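Local coordinates for protein Lys-gingipain catalytic subunit (Porphyromonas gingivalis, PDB 6I9A) that cleaves proteins after lysine as a secreted cysteine endopeptidase of family C25, a suspected virulence factor in periodontal disease, at residues A[230-235]-A[259-264]. Residues are numbered along the deposited sequence; the frame is centred on the assembly and turned at random. Where two conformers were deposited one is given.
With CA (calcium ion), chain H.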
loop_
_atom_site.group_PDB
_atom_site.type_symbol
_atom_site.label_atom_id
_atom_site.label_comp_id
_atom_site.label_asym_id
_atom_site.label_seq_id
_atom_site.Cartn_x
_atom_site.Cartn_y
_atom_site.Cartn_z
ATOM N N SER A 230 5.068 -11.844 -19.315
ATOM C CA SER A 230 5.727 -13.139 -19.476
ATOM C C SER A 230 7.059 -13.164 -18.700
ATOM O O SER A 230 7.401 -14.163 -18.048
ATOM C CB SER A 230 5.932 -13.458 -20.956
ATOM O OG SER A 230 4.667 -13.723 -21.537
ATOM N N GLN A 231 7.802 -12.062 -18.706
ATOM C CA GLN A 231 9.052 -11.962 -17.961
ATOM C C GLN A 231 8.808 -11.924 -16.442
ATOM O O GLN A 231 9.586 -12.504 -15.669
ATOM C CB GLN A 231 9.818 -10.718 -18.420
ATOM C CG GLN A 231 10.441 -10.956 -19.805
ATOM C CD GLN A 231 11.000 -9.713 -20.424
ATOM O OE1 GLN A 231 10.507 -8.618 -20.247
ATOM N NE2 GLN A 231 12.025 -9.873 -21.249
ATOM N N LEU A 232 7.687 -11.321 -16.015
ATOM C CA LEU A 232 7.367 -11.344 -14.575
ATOM C C LEU A 232 7.212 -12.783 -14.095
ATOM O O LEU A 232 7.609 -13.096 -12.964
ATOM C CB LEU A 232 6.069 -10.603 -14.295
ATOM C CG LEU A 232 6.093 -9.106 -14.585
ATOM C CD1 LEU A 232 4.712 -8.504 -14.270
ATOM C CD2 LEU A 232 7.197 -8.372 -13.762
ATOM N N LYS A 233 6.633 -13.644 -14.923
ATOM C CA LYS A 233 6.395 -15.029 -14.515
ATOM C C LYS A 233 7.695 -15.821 -14.352
ATOM O O LYS A 233 7.696 -16.892 -13.731
ATOM C CB LYS A 233 5.474 -15.694 -15.534
ATOM C CG LYS A 233 4.061 -15.096 -15.502
ATOM C CD LYS A 233 3.241 -15.570 -16.701
ATOM C CE LYS A 233 1.910 -14.806 -16.770
ATOM N NZ LYS A 233 1.072 -15.286 -17.923
ATOM N N ALA A 234 8.800 -15.324 -14.940
ATOM C CA ALA A 234 10.109 -15.960 -14.884
ATOM C C ALA A 234 11.044 -15.314 -13.857
ATOM O O ALA A 234 12.199 -15.721 -13.789
ATOM C CB ALA A 234 10.749 -15.898 -16.273
ATOM N N LEU A 235 10.566 -14.339 -13.022
ATOM C CA LEU A 235 11.395 -13.791 -11.951
ATOM C C LEU A 235 11.813 -14.906 -10.968
ATOM O O LEU A 235 11.111 -15.921 -10.825
ATOM C CB LEU A 235 10.632 -12.699 -11.197
ATOM C CG LEU A 235 10.449 -11.400 -11.990
ATOM C CD1 LEU A 235 9.451 -10.516 -11.234
ATOM C CD2 LEU A 235 11.780 -10.645 -12.112
ATOM N N PRO A 259 -4.858 -10.542 -17.839
ATOM C CA PRO A 259 -4.428 -9.935 -16.575
ATOM C C PRO A 259 -3.419 -8.809 -16.868
ATOM O O PRO A 259 -2.486 -8.946 -17.685
ATOM C CB PRO A 259 -3.755 -11.103 -15.820
ATOM C CG PRO A 259 -4.538 -12.316 -16.366
ATOM C CD PRO A 259 -4.629 -12.001 -17.827
ATOM N N CYS A 260 -3.624 -7.662 -16.228
ATOM C CA CYS A 260 -2.722 -6.564 -16.496
ATOM C C CYS A 260 -1.394 -6.760 -15.755
ATOM O O CYS A 260 -1.276 -7.618 -14.876
ATOM C CB CYS A 260 -3.377 -5.228 -16.153
ATOM S SG CYS A 260 -3.653 -4.959 -14.364
ATOM N N PHE A 261 -0.395 -5.930 -16.072
ATOM C CA PHE A 261 0.904 -6.001 -15.449
ATOM C C PHE A 261 0.799 -5.977 -13.914
ATOM O O PHE A 261 1.469 -6.767 -13.229
ATOM C CB PHE A 261 1.731 -4.806 -15.974
ATOM C CG PHE A 261 3.131 -4.740 -15.453
ATOM C CD1 PHE A 261 3.421 -4.090 -14.248
ATOM C CD2 PHE A 261 4.184 -5.267 -16.195
ATOM C CE1 PHE A 261 4.730 -3.986 -13.786
ATOM C CE2 PHE A 261 5.498 -5.156 -15.738
ATOM C CZ PHE A 261 5.770 -4.485 -14.554
ATOM N N GLY A 262 -0.024 -5.057 -13.365
ATOM C CA GLY A 262 -0.122 -4.975 -11.903
ATOM C C GLY A 262 -0.740 -6.222 -11.275
ATOM O O GLY A 262 -0.406 -6.580 -10.136
ATOM N N GLU A 263 -1.667 -6.878 -12.006
ATOM C CA GLU A 263 -2.249 -8.119 -11.518
ATOM C C GLU A 263 -1.192 -9.220 -11.576
ATOM O O GLU A 263 -1.041 -10.006 -10.651
ATOM C CB GLU A 263 -3.481 -8.492 -12.357
ATOM C CG GLU A 263 -4.684 -7.631 -11.988
ATOM C CD GLU A 263 -5.886 -7.873 -12.887
ATOM O OE1 GLU A 263 -5.750 -7.843 -14.129
ATOM O OE2 GLU A 263 -6.997 -7.999 -12.329
ATOM N N VAL A 264 -0.467 -9.325 -12.712
ATOM C CA VAL A 264 0.526 -10.416 -12.800
ATOM C C VAL A 264 1.613 -10.246 -11.753
ATOM O O VAL A 264 2.017 -11.242 -11.126
ATOM C CB VAL A 264 1.108 -10.472 -14.233
ATOM C CG1 VAL A 264 2.249 -11.490 -14.334
ATOM C CG2 VAL A 264 0.009 -10.847 -15.230
HETATM CA CA CA H . -8.292 -8.451 -14.381
HETATM O O HOH W 1 -10.464 -8.711 -15.440
HETATM O O HOH W 2 -7.507 -7.655 -16.561
HETATM O O HOH W 3 -7.588 -10.395 -15.527
#
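With CG of Phe261 swung trans to the backbone N (chi1 -179°), the phenyl ring reaches from the first turn of helix 261-267 to the side chain of Leu232. Leu232 turns CG opposite its carbonyl carbon (chi1 -65°) and extends CD1 over one face of that ring, offset toward the rim. Leu232 CD1 sits 4.0 Å from the centroid of the Phe261 ring, a CH-pi contact. The closest ring atom is Phe261 CE2, 3.7 Å from Leu232 CD1. The same methyl also meets the next turn of the helix, where Leu232 CD1 lies 3.9 Å from Val264 CG1. Lys233, extended beyond CG, crosses Val264 at about a right angle and lays its CE 4.1 Å from Val264 CG1 at the exposed margin. Trp222 stacks on the Phe261 ring, so strand 221-223 joins the same apolar cluster.

Glu263 OE1 accepts from Cys260 N (3.0 Å) through the anti lone pair, and Cys260 SG takes a weak return bond from Glu263 N, completing a capping box. Both carboxylate oxygens bind calcium at one of the metal sites of the C25 peptidase domain, with Asp85 and the carbonyl of Phe254 as further ligands, while Ser122 bonds to OE2. The helix start is thus apolar toward Leu232 and ionic toward the metal, and calcium probably polarises the carboxylate that completes the capping box.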